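Local coordinates for phage tail sheath protein (Desulfitobacterium hafniense, PDB 3HXL), which probably assembles in many copies into the contractile sheath around the tail tube of a myovirus-like phage or prophage, at residues Lys49-Glu54 with Phe60-Tyr65; Leu87-Ala92 with Gly178-Val183; Val105-Gly110 with Asn115-Val120; Phe131-Leu136 with Gly165-Thr170. All blocks are in the same frame, centred on the assembly; numbering follows the deposited sequence.

Contact 1 (Lys49-Glu54 with Phe60-Tyr65); sequences KMITIE and FPKLGY
L63 and K62, neighbours in the short helix 60-63, meet strand 51-54 in two quite different ways. The tight part belongs to L63. Its two methyls are shared out between two isoleucines: CD1 reaches I53 CD1 tip to tip at 4.0 Å, while CD2 lies 4.1 Å from I51 CD1. Both isoleucines hold CG1 anti to their own carbonyl carbon (chi1 near -60°) and, with the chain extended beyond it, each CD1 points to L63. All three residues are buried. I51 has a second neighbour here, since its other branch, CG2, packs against K62 CD at 3.9 Å as the extended lysine slides past it in the opposite direction.

Beyond that methylene the contact turns polar and loose. K62 NZ gives a weak hydrogen bond to T52 O at 2.9 Å, and it also donates to a water 3.1 Å away. The same water accepts from T52 N, 2.9 Å off, so the ammonium reaches both backbone polar groups of T52, one directly and one through solvent. Backbone bonds of I51 to L87 and of I53 to L85 hold this strand against strand 84-89. The chemistry therefore divides: buried methyls fit the helix to the sheet, while the exposed lysine adds a polar link that is weak and partly water-mediated.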
# COMPACT_ATOMS: atom_id res chain seq x y z
N LYS A 49 -9.86 2.34 -10.24
CA LYS A 49 -10.37 3.22 -9.21
C LYS A 49 -9.78 2.73 -7.89
O LYS A 49 -9.94 1.57 -7.53
CB LYS A 49 -11.89 3.11 -9.15
CG LYS A 49 -12.55 4.23 -8.40
CD LYS A 49 -12.50 5.51 -9.22
CE LYS A 49 -13.36 5.36 -10.47
NZ LYS A 49 -13.32 6.58 -11.33
N MSE A 50 -9.10 3.62 -7.18
CA MSE A 50 -8.47 3.26 -5.92
C MSE A 50 -9.47 2.73 -4.90
O MSE A 50 -10.48 3.37 -4.59
CB MSE A 50 -7.72 4.45 -5.34
CG MSE A 50 -6.59 4.04 -4.40
SE MSE A 50 -5.12 3.10 -5.26
CE MSE A 50 -4.26 4.58 -6.11
N ILE A 51 -9.17 1.54 -4.39
CA ILE A 51 -10.00 0.87 -3.39
C ILE A 51 -9.26 0.94 -2.07
O ILE A 51 -8.07 0.61 -1.99
CB ILE A 51 -10.22 -0.60 -3.77
CG1 ILE A 51 -10.93 -0.67 -5.12
CG2 ILE A 51 -11.03 -1.32 -2.69
CD1 ILE A 51 -11.07 -2.08 -5.67
N THR A 52 -9.95 1.38 -1.03
CA THR A 52 -9.34 1.50 0.28
C THR A 52 -9.81 0.36 1.17
O THR A 52 -11.01 0.14 1.32
CB THR A 52 -9.69 2.85 0.93
OG1 THR A 52 -9.18 3.91 0.12
CG2 THR A 52 -9.09 2.94 2.32
N ILE A 53 -8.86 -0.38 1.73
CA ILE A 53 -9.18 -1.50 2.59
C ILE A 53 -8.42 -1.37 3.90
O ILE A 53 -7.19 -1.26 3.90
CB ILE A 53 -8.80 -2.84 1.94
CG1 ILE A 53 -9.52 -2.98 0.60
CG2 ILE A 53 -9.14 -4.00 2.87
CD1 ILE A 53 -9.17 -4.22 -0.18
N GLU A 54 -9.15 -1.34 5.01
CA GLU A 54 -8.52 -1.24 6.32
C GLU A 54 -8.27 -2.67 6.79
O GLU A 54 -9.05 -3.57 6.47
CB GLU A 54 -9.44 -0.52 7.31
CG GLU A 54 -9.95 0.85 6.87
CD GLU A 54 -8.85 1.83 6.51
OE1 GLU A 54 -7.85 1.93 7.26
OE2 GLU A 54 -8.98 2.51 5.46
N PHE A 60 -15.03 -9.38 0.88
CA PHE A 60 -15.92 -10.15 0.01
C PHE A 60 -16.82 -9.24 -0.83
O PHE A 60 -16.95 -9.43 -2.05
CB PHE A 60 -16.77 -11.11 0.84
CG PHE A 60 -17.49 -12.15 0.03
CD1 PHE A 60 -16.79 -13.12 -0.67
CD2 PHE A 60 -18.89 -12.16 -0.01
CE1 PHE A 60 -17.46 -14.09 -1.41
CE2 PHE A 60 -19.57 -13.12 -0.74
CZ PHE A 60 -18.86 -14.09 -1.44
N PRO A 61 -17.45 -8.24 -0.20
CA PRO A 61 -18.33 -7.32 -0.93
C PRO A 61 -17.66 -6.57 -2.08
O PRO A 61 -18.21 -6.49 -3.19
CB PRO A 61 -18.83 -6.37 0.16
CG PRO A 61 -18.87 -7.26 1.36
CD PRO A 61 -17.55 -8.01 1.25
N LYS A 62 -16.48 -6.02 -1.82
CA LYS A 62 -15.75 -5.27 -2.84
C LYS A 62 -14.97 -6.10 -3.85
O LYS A 62 -14.95 -5.79 -5.04
CB LYS A 62 -14.76 -4.29 -2.18
CG LYS A 62 -15.38 -3.09 -1.49
CD LYS A 62 -14.29 -2.29 -0.79
CE LYS A 62 -14.84 -1.10 -0.04
NZ LYS A 62 -13.79 -0.47 0.80
N LEU A 63 -14.32 -7.17 -3.38
CA LEU A 63 -13.51 -7.98 -4.27
C LEU A 63 -14.08 -9.30 -4.77
O LEU A 63 -13.43 -10.00 -5.54
CB LEU A 63 -12.16 -8.23 -3.62
CG LEU A 63 -11.47 -6.94 -3.18
CD1 LEU A 63 -10.13 -7.30 -2.59
CD2 LEU A 63 -11.31 -5.98 -4.36
N GLY A 64 -15.28 -9.64 -4.31
CA GLY A 64 -15.92 -10.88 -4.76
C GLY A 64 -15.26 -12.16 -4.30
O GLY A 64 -15.67 -13.25 -4.70
N TYR A 65 -14.25 -12.05 -3.44
CA TYR A 65 -13.54 -13.21 -2.92
C TYR A 65 -13.34 -13.04 -1.42
O TYR A 65 -13.50 -11.94 -0.89
CB TYR A 65 -12.17 -13.33 -3.59
CG TYR A 65 -12.19 -13.87 -5.00
CD1 TYR A 65 -12.36 -15.23 -5.24
CD2 TYR A 65 -11.99 -13.03 -6.09
CE1 TYR A 65 -12.33 -15.74 -6.53
CE2 TYR A 65 -11.95 -13.53 -7.38
CZ TYR A 65 -12.11 -14.88 -7.60
OH TYR A 65 -12.05 -15.38 -8.88
O HOH W 1 -12.85 1.58 -1.34

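Contact 2 (Leu87-Ala92 with Gly178-Val183); sequences LYRLNA and GSDGAV
The side-chain amide of N91 and the carboxylate of D180 stand almost perpendicular, their planes 89° apart, and the amide reaches past the carboxylate to D180's own carbonyl oxygen. ND2 donates to D180 O at 3.1 Å with a nearly straight N-H...O angle of 174°. The acceptor lies in the amide plane, while seen from the carbonyl the donor is tilted out of plane. ND2 also sits 3.5 Å from D180 CB and bonds to L42 O as well. At the other end of the amide, OD1 accepts a weak bond from R89 NE. With CG between the backbone N and the carbonyl carbon (chi1 61°), the amide lies between R89 and D180.

The R89 guanidinium, at the tip of a fully extended chain, has A92 C over one face toward its rim. D180 OD1 approaches it obliquely, but R89 NH2 stays 4.2 Å away, beyond a salt bridge. Each charge has closer partners: R89 NH1 bonds to G45 O and NH2 to G110 O, while D180 OD1 accepts from A112 N and OD2 pairs with S43 OG. On the apolar side V183 CG2 rests against L90 CB at 3.8 Å, next to helix 185-195, where L90 touches A187 and Y188.

This knits the chain leaving strand 84-89 to the returning segment 178-183. Its polar core is mostly amide and backbone bonding; the opposite charges, held apart, probably add only a diffuse attraction.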
# COMPACT_ATOMS: atom_id res chain seq x y z
N LEU A 87 -5.63 -0.21 -2.91
CA LEU A 87 -5.60 -1.19 -3.99
C LEU A 87 -6.12 -0.65 -5.31
O LEU A 87 -7.14 0.03 -5.35
CB LEU A 87 -6.44 -2.41 -3.58
CG LEU A 87 -6.65 -3.53 -4.60
CD1 LEU A 87 -5.33 -4.21 -4.92
CD2 LEU A 87 -7.64 -4.54 -4.02
N TYR A 88 -5.43 -0.98 -6.38
CA TYR A 88 -5.82 -0.52 -7.71
C TYR A 88 -5.89 -1.72 -8.65
O TYR A 88 -4.88 -2.39 -8.88
CB TYR A 88 -4.79 0.49 -8.21
CG TYR A 88 -5.19 1.22 -9.47
CD1 TYR A 88 -5.94 2.40 -9.41
CD2 TYR A 88 -4.77 0.77 -10.72
CE1 TYR A 88 -6.26 3.11 -10.56
CE2 TYR A 88 -5.09 1.47 -11.88
CZ TYR A 88 -5.83 2.63 -11.80
OH TYR A 88 -6.12 3.34 -12.94
N ARG A 89 -7.07 -2.00 -9.20
CA ARG A 89 -7.19 -3.12 -10.13
C ARG A 89 -6.84 -2.61 -11.52
O ARG A 89 -7.51 -1.74 -12.07
CB ARG A 89 -8.61 -3.69 -10.13
CG ARG A 89 -8.71 -4.91 -11.03
CD ARG A 89 -10.15 -5.36 -11.27
NE ARG A 89 -10.17 -6.50 -12.17
CZ ARG A 89 -11.28 -7.09 -12.62
NH1 ARG A 89 -12.47 -6.64 -12.26
NH2 ARG A 89 -11.18 -8.13 -13.43
N LEU A 90 -5.77 -3.16 -12.09
CA LEU A 90 -5.24 -2.76 -13.39
C LEU A 90 -6.02 -3.19 -14.63
O LEU A 90 -5.85 -2.61 -15.69
CB LEU A 90 -3.81 -3.28 -13.52
CG LEU A 90 -2.77 -2.81 -12.51
CD1 LEU A 90 -1.66 -3.84 -12.43
CD2 LEU A 90 -2.22 -1.44 -12.90
N ASN A 91 -6.85 -4.22 -14.49
CA ASN A 91 -7.61 -4.76 -15.61
C ASN A 91 -9.12 -4.72 -15.41
O ASN A 91 -9.62 -5.00 -14.32
CB ASN A 91 -7.17 -6.20 -15.86
CG ASN A 91 -7.44 -7.09 -14.66
OD1 ASN A 91 -7.19 -6.72 -13.51
ND2 ASN A 91 -7.95 -8.29 -14.92
N ALA A 92 -9.83 -4.37 -16.48
CA ALA A 92 -11.29 -4.31 -16.45
C ALA A 92 -11.86 -5.66 -16.85
O ALA A 92 -12.99 -6.01 -16.48
CB ALA A 92 -11.79 -3.23 -17.40
N GLY A 178 -16.54 -14.86 -19.36
CA GLY A 178 -15.83 -13.93 -18.50
C GLY A 178 -14.34 -14.21 -18.54
O GLY A 178 -13.92 -15.35 -18.77
N SER A 179 -13.53 -13.17 -18.34
CA SER A 179 -12.08 -13.32 -18.34
C SER A 179 -11.38 -12.06 -17.83
O SER A 179 -11.95 -10.97 -17.84
CB SER A 179 -11.57 -13.65 -19.74
OG SER A 179 -11.87 -12.61 -20.66
N ASP A 180 -10.14 -12.23 -17.39
CA ASP A 180 -9.36 -11.11 -16.87
C ASP A 180 -8.64 -10.37 -17.99
O ASP A 180 -8.33 -9.18 -17.88
CB ASP A 180 -8.35 -11.63 -15.84
CG ASP A 180 -9.01 -12.40 -14.71
OD1 ASP A 180 -10.19 -12.12 -14.43
OD2 ASP A 180 -8.35 -13.27 -14.10
N GLY A 181 -8.38 -11.09 -19.08
CA GLY A 181 -7.71 -10.48 -20.22
C GLY A 181 -6.24 -10.20 -19.96
O GLY A 181 -5.65 -10.73 -19.03
N ALA A 182 -5.66 -9.36 -20.81
CA ALA A 182 -4.25 -9.00 -20.69
C ALA A 182 -4.12 -7.53 -20.33
O ALA A 182 -4.80 -6.67 -20.90
CB ALA A 182 -3.53 -9.27 -22.01
N VAL A 183 -3.24 -7.24 -19.38
CA VAL A 183 -3.04 -5.86 -18.95
C VAL A 183 -1.94 -5.19 -19.76
O VAL A 183 -0.97 -5.83 -20.16
CB VAL A 183 -2.67 -5.81 -17.46
CG1 VAL A 183 -1.32 -6.46 -17.24
CG2 VAL A 183 -2.66 -4.37 -16.98

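Contact 3 (Val105-Gly110 with Asn115-Val120); sequences VTAKWG and NDITLV
Between the two sheets of the beta-sandwich domain, V105 and A107 of strand 103-107 face L119 and I117 of strand 117-123. The close point is V105 CG2, which comes within 3.5 Å of L119 CD2 and 4.1 Å of L119 CD1, so that one valine methyl sits against both ends of the leucine fork. V105 holds CG1 anti to its backbone N (chi1 -174°), which leaves CG2 anti to the carbonyl carbon and facing L119. L119 turns its CG anti to the backbone N; the two side chains meet at a slant rather than head-on.

Two residues along, the fit is slacker: A107 CB is 4.4 Å from I117 CD1, the end of an extended isoleucine. The CA atoms of V105 and L119 are 7.7 Å apart, and the strands meet through side chains, not backbone bonds. All four residues are buried. F161 and V159 of the neighbouring strand 159-162 add to the layer around V105, and V133 packs on L119 from strand 131-137. Inward-pointing residues at every second position, meshing between a three-stranded and a four-stranded antiparallel sheet, are the mark of a beta-sandwich interior.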
# COMPACT_ATOMS: atom_id res chain seq x y z
N VAL A 105 -28.45 -11.98 -17.92
CA VAL A 105 -27.80 -11.75 -16.63
C VAL A 105 -26.32 -11.53 -16.92
O VAL A 105 -25.66 -12.39 -17.50
CB VAL A 105 -27.93 -12.97 -15.69
CG1 VAL A 105 -27.38 -12.62 -14.32
CG2 VAL A 105 -29.39 -13.39 -15.60
N THR A 106 -25.82 -10.37 -16.52
CA THR A 106 -24.43 -10.00 -16.76
C THR A 106 -23.71 -9.68 -15.46
O THR A 106 -24.24 -8.99 -14.59
CB THR A 106 -24.37 -8.78 -17.70
OG1 THR A 106 -25.20 -9.02 -18.84
CG2 THR A 106 -22.95 -8.51 -18.15
N ALA A 107 -22.49 -10.20 -15.33
CA ALA A 107 -21.67 -9.96 -14.14
C ALA A 107 -21.51 -8.47 -13.89
O ALA A 107 -21.46 -7.67 -14.83
CB ALA A 107 -20.30 -10.61 -14.32
N LYS A 108 -21.43 -8.08 -12.62
CA LYS A 108 -21.28 -6.68 -12.25
C LYS A 108 -19.92 -6.15 -12.71
O LYS A 108 -19.82 -5.01 -13.16
CB LYS A 108 -21.41 -6.52 -10.73
CG LYS A 108 -21.40 -5.07 -10.25
CD LYS A 108 -21.62 -4.99 -8.75
CE LYS A 108 -21.66 -3.56 -8.25
NZ LYS A 108 -21.86 -3.52 -6.77
N TRP A 109 -18.89 -6.98 -12.58
CA TRP A 109 -17.54 -6.61 -12.98
C TRP A 109 -16.99 -7.64 -13.95
O TRP A 109 -17.40 -8.80 -13.93
CB TRP A 109 -16.61 -6.53 -11.75
CG TRP A 109 -17.02 -5.52 -10.71
CD1 TRP A 109 -17.33 -5.77 -9.40
CD2 TRP A 109 -17.18 -4.11 -10.89
NE1 TRP A 109 -17.68 -4.61 -8.76
CE2 TRP A 109 -17.60 -3.57 -9.65
CE3 TRP A 109 -17.02 -3.24 -11.98
CZ2 TRP A 109 -17.85 -2.21 -9.47
CZ3 TRP A 109 -17.27 -1.88 -11.80
CH2 TRP A 109 -17.68 -1.38 -10.56
N GLY A 110 -16.06 -7.22 -14.80
CA GLY A 110 -15.46 -8.15 -15.74
C GLY A 110 -14.46 -9.01 -14.99
O GLY A 110 -13.97 -8.61 -13.93
N ASN A 115 -17.54 -16.24 -14.24
CA ASN A 115 -17.89 -17.59 -14.68
C ASN A 115 -18.27 -18.52 -13.53
O ASN A 115 -18.70 -19.65 -13.75
CB ASN A 115 -16.76 -18.22 -15.49
CG ASN A 115 -16.35 -17.38 -16.69
OD1 ASN A 115 -17.20 -16.88 -17.44
ND2 ASN A 115 -15.05 -17.23 -16.89
N ASP A 116 -18.11 -18.05 -12.29
CA ASP A 116 -18.47 -18.87 -11.13
C ASP A 116 -19.89 -18.55 -10.69
O ASP A 116 -20.36 -19.01 -9.65
CB ASP A 116 -17.53 -18.61 -9.95
CG ASP A 116 -16.09 -18.95 -10.26
OD1 ASP A 116 -15.85 -19.82 -11.13
OD2 ASP A 116 -15.19 -18.36 -9.63
N ILE A 117 -20.58 -17.74 -11.49
CA ILE A 117 -21.95 -17.35 -11.18
C ILE A 117 -22.91 -18.20 -12.01
O ILE A 117 -22.66 -18.48 -13.18
CB ILE A 117 -22.19 -15.87 -11.51
CG1 ILE A 117 -21.10 -15.01 -10.85
CG2 ILE A 117 -23.57 -15.44 -11.01
CD1 ILE A 117 -21.21 -13.53 -11.17
N THR A 118 -24.01 -18.61 -11.39
CA THR A 118 -25.01 -19.42 -12.08
C THR A 118 -26.40 -18.91 -11.76
O THR A 118 -26.73 -18.65 -10.60
CB THR A 118 -24.91 -20.91 -11.69
OG1 THR A 118 -23.64 -21.43 -12.08
CG2 THR A 118 -26.01 -21.71 -12.39
N LEU A 119 -27.22 -18.78 -12.79
CA LEU A 119 -28.59 -18.30 -12.64
C LEU A 119 -29.55 -19.48 -12.48
O LEU A 119 -29.43 -20.49 -13.17
CB LEU A 119 -29.00 -17.48 -13.86
CG LEU A 119 -30.49 -17.15 -13.97
CD1 LEU A 119 -30.87 -16.14 -12.90
CD2 LEU A 119 -30.79 -16.60 -15.35
N VAL A 120 -30.50 -19.33 -11.57
CA VAL A 120 -31.51 -20.34 -11.32
C VAL A 120 -32.88 -19.66 -11.27
O VAL A 120 -33.09 -18.73 -10.49
CB VAL A 120 -31.26 -21.08 -9.98
CG1 VAL A 120 -32.39 -22.06 -9.70
CG2 VAL A 120 -29.93 -21.82 -10.04

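Contact 4 (Phe131-Leu136 with Gly165-Thr170); sequences FDVSTL and GALTET
F131, on strand 131-137 of the beta-sandwich domain, lays its ring flat beneath L167, from the connection that leads from strand 159-162 to strand 170-174 and so from one sheet of the sandwich to the other. L167 CB stands over the ring centre, 4.2 Å from the centroid and only 5° off the normal, a clear CH-pi contact. L167 O also lies above that face, displaced toward the rim, with F131 CZ its nearest ring atom at 3.8 Å. The two side chains slide past each other in opposite directions, which brings the far end of the leucine back toward the root of the phenylalanine: L167 CD1 lies 4.1 Å from F131 CD1 and equally close to F131 CB. Both residues carry CG anti to the carbonyl carbon (chi1 -59° in F131, -70° in L167), and this sends each side chain along the other.

V133, two residues on, joins from the side with CG2, 4.2 Å from L167 CD1. That leucine methyl is thus shared by the phenylalanine and the valine, and L167 also touches V147 and I150, so it ends well buried. The ring edge meets the connecting segment differently. F131 CE2 has E169 CG near the ring plane at 4.3 Å, the glutamate passing the aromatic rim with its methylene; its carboxylate turns elsewhere, OE2 taking a hydrogen bond from E123 N.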
# COMPACT_ATOMS: atom_id res chain seq x y z
N PHE A 131 -41.91 -16.25 -9.89
CA PHE A 131 -40.71 -17.04 -10.07
C PHE A 131 -39.68 -16.70 -9.00
O PHE A 131 -39.64 -15.58 -8.51
CB PHE A 131 -40.07 -16.78 -11.44
CG PHE A 131 -40.96 -17.08 -12.61
CD1 PHE A 131 -42.00 -16.22 -12.95
CD2 PHE A 131 -40.75 -18.21 -13.39
CE1 PHE A 131 -42.81 -16.48 -14.05
CE2 PHE A 131 -41.55 -18.48 -14.49
CZ PHE A 131 -42.59 -17.61 -14.82
N ASP A 132 -38.87 -17.69 -8.63
CA ASP A 132 -37.82 -17.47 -7.65
C ASP A 132 -36.52 -17.39 -8.44
O ASP A 132 -36.03 -18.41 -8.93
CB ASP A 132 -37.76 -18.61 -6.64
CG ASP A 132 -38.92 -18.61 -5.67
OD1 ASP A 132 -39.30 -17.52 -5.18
OD2 ASP A 132 -39.46 -19.69 -5.38
N VAL A 133 -35.98 -16.18 -8.57
CA VAL A 133 -34.73 -15.99 -9.31
C VAL A 133 -33.58 -15.93 -8.32
O VAL A 133 -33.45 -14.98 -7.54
CB VAL A 133 -34.76 -14.69 -10.14
CG1 VAL A 133 -33.50 -14.57 -10.98
CG2 VAL A 133 -35.99 -14.68 -11.03
N SER A 134 -32.74 -16.96 -8.35
CA SER A 134 -31.61 -17.02 -7.44
C SER A 134 -30.28 -16.88 -8.16
O SER A 134 -30.11 -17.33 -9.30
CB SER A 134 -31.66 -18.33 -6.65
OG SER A 134 -32.84 -18.38 -5.86
N THR A 135 -29.34 -16.22 -7.49
CA THR A 135 -28.00 -16.02 -8.03
C THR A 135 -27.06 -16.89 -7.20
O THR A 135 -26.95 -16.72 -5.99
CB THR A 135 -27.57 -14.54 -7.92
OG1 THR A 135 -28.53 -13.72 -8.58
CG2 THR A 135 -26.21 -14.33 -8.56
N LEU A 136 -26.40 -17.83 -7.87
CA LEU A 136 -25.47 -18.73 -7.20
C LEU A 136 -24.03 -18.42 -7.56
O LEU A 136 -23.72 -18.07 -8.70
CB LEU A 136 -25.76 -20.18 -7.57
CG LEU A 136 -26.90 -20.91 -6.84
CD1 LEU A 136 -28.21 -20.17 -7.02
CD2 LEU A 136 -27.00 -22.33 -7.37
N GLY A 165 -40.12 -8.33 -20.70
CA GLY A 165 -41.11 -9.37 -20.89
C GLY A 165 -41.17 -10.40 -19.78
O GLY A 165 -40.82 -10.12 -18.63
N ALA A 166 -41.61 -11.60 -20.13
CA ALA A 166 -41.76 -12.68 -19.17
C ALA A 166 -40.51 -13.52 -18.95
O ALA A 166 -39.65 -13.64 -19.82
CB ALA A 166 -42.91 -13.58 -19.58
N LEU A 167 -40.44 -14.11 -17.77
CA LEU A 167 -39.32 -14.96 -17.39
C LEU A 167 -39.57 -16.40 -17.84
O LEU A 167 -40.71 -16.80 -18.07
CB LEU A 167 -39.13 -14.93 -15.87
CG LEU A 167 -38.60 -13.62 -15.27
CD1 LEU A 167 -38.94 -13.57 -13.78
CD2 LEU A 167 -37.09 -13.53 -15.48
N THR A 168 -38.48 -17.14 -17.95
CA THR A 168 -38.49 -18.55 -18.34
C THR A 168 -37.66 -19.31 -17.31
O THR A 168 -36.62 -18.82 -16.87
CB THR A 168 -37.86 -18.76 -19.74
OG1 THR A 168 -38.74 -18.26 -20.75
CG2 THR A 168 -37.57 -20.23 -19.98
N GLU A 169 -38.11 -20.50 -16.93
CA GLU A 169 -37.40 -21.30 -15.95
C GLU A 169 -36.06 -21.85 -16.44
O GLU A 169 -35.79 -21.90 -17.63
CB GLU A 169 -38.26 -22.48 -15.49
CG GLU A 169 -39.37 -22.13 -14.52
CD GLU A 169 -40.06 -23.36 -13.97
OE1 GLU A 169 -40.66 -24.11 -14.77
OE2 GLU A 169 -40.00 -23.58 -12.75
N THR A 170 -35.23 -22.25 -15.49
CA THR A 170 -33.93 -22.85 -15.79
C THR A 170 -33.40 -23.50 -14.52
O THR A 170 -33.39 -22.89 -13.45
CB THR A 170 -32.90 -21.80 -16.31
OG1 THR A 170 -31.63 -22.44 -16.48
CG2 THR A 170 -32.75 -20.64 -15.33

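Contact 1 closes before contact 2 opens, and contacts 3 and 4 follow in turn inside the long loop that contact 2 closes. Contacts 1 and 2, with centres 14 Å apart, lie on the same mixed sheet, where strands 51-54 and 84-89 are antiparallel neighbours. Contacts 3 and 4, also 14 Å apart, share the four-stranded sheet of the beta-sandwich, with T118 N bonded to L136 O between adjacent strands. Contact 2 is 16 Å from contact 3 and tied to it by G178 N to N115 OD1. Contact 4 lies 42 Å from the chain centre, consistent with a sandwich that projects from the rest of the chain as an inserted domain, its two chain connections held together at contact 2.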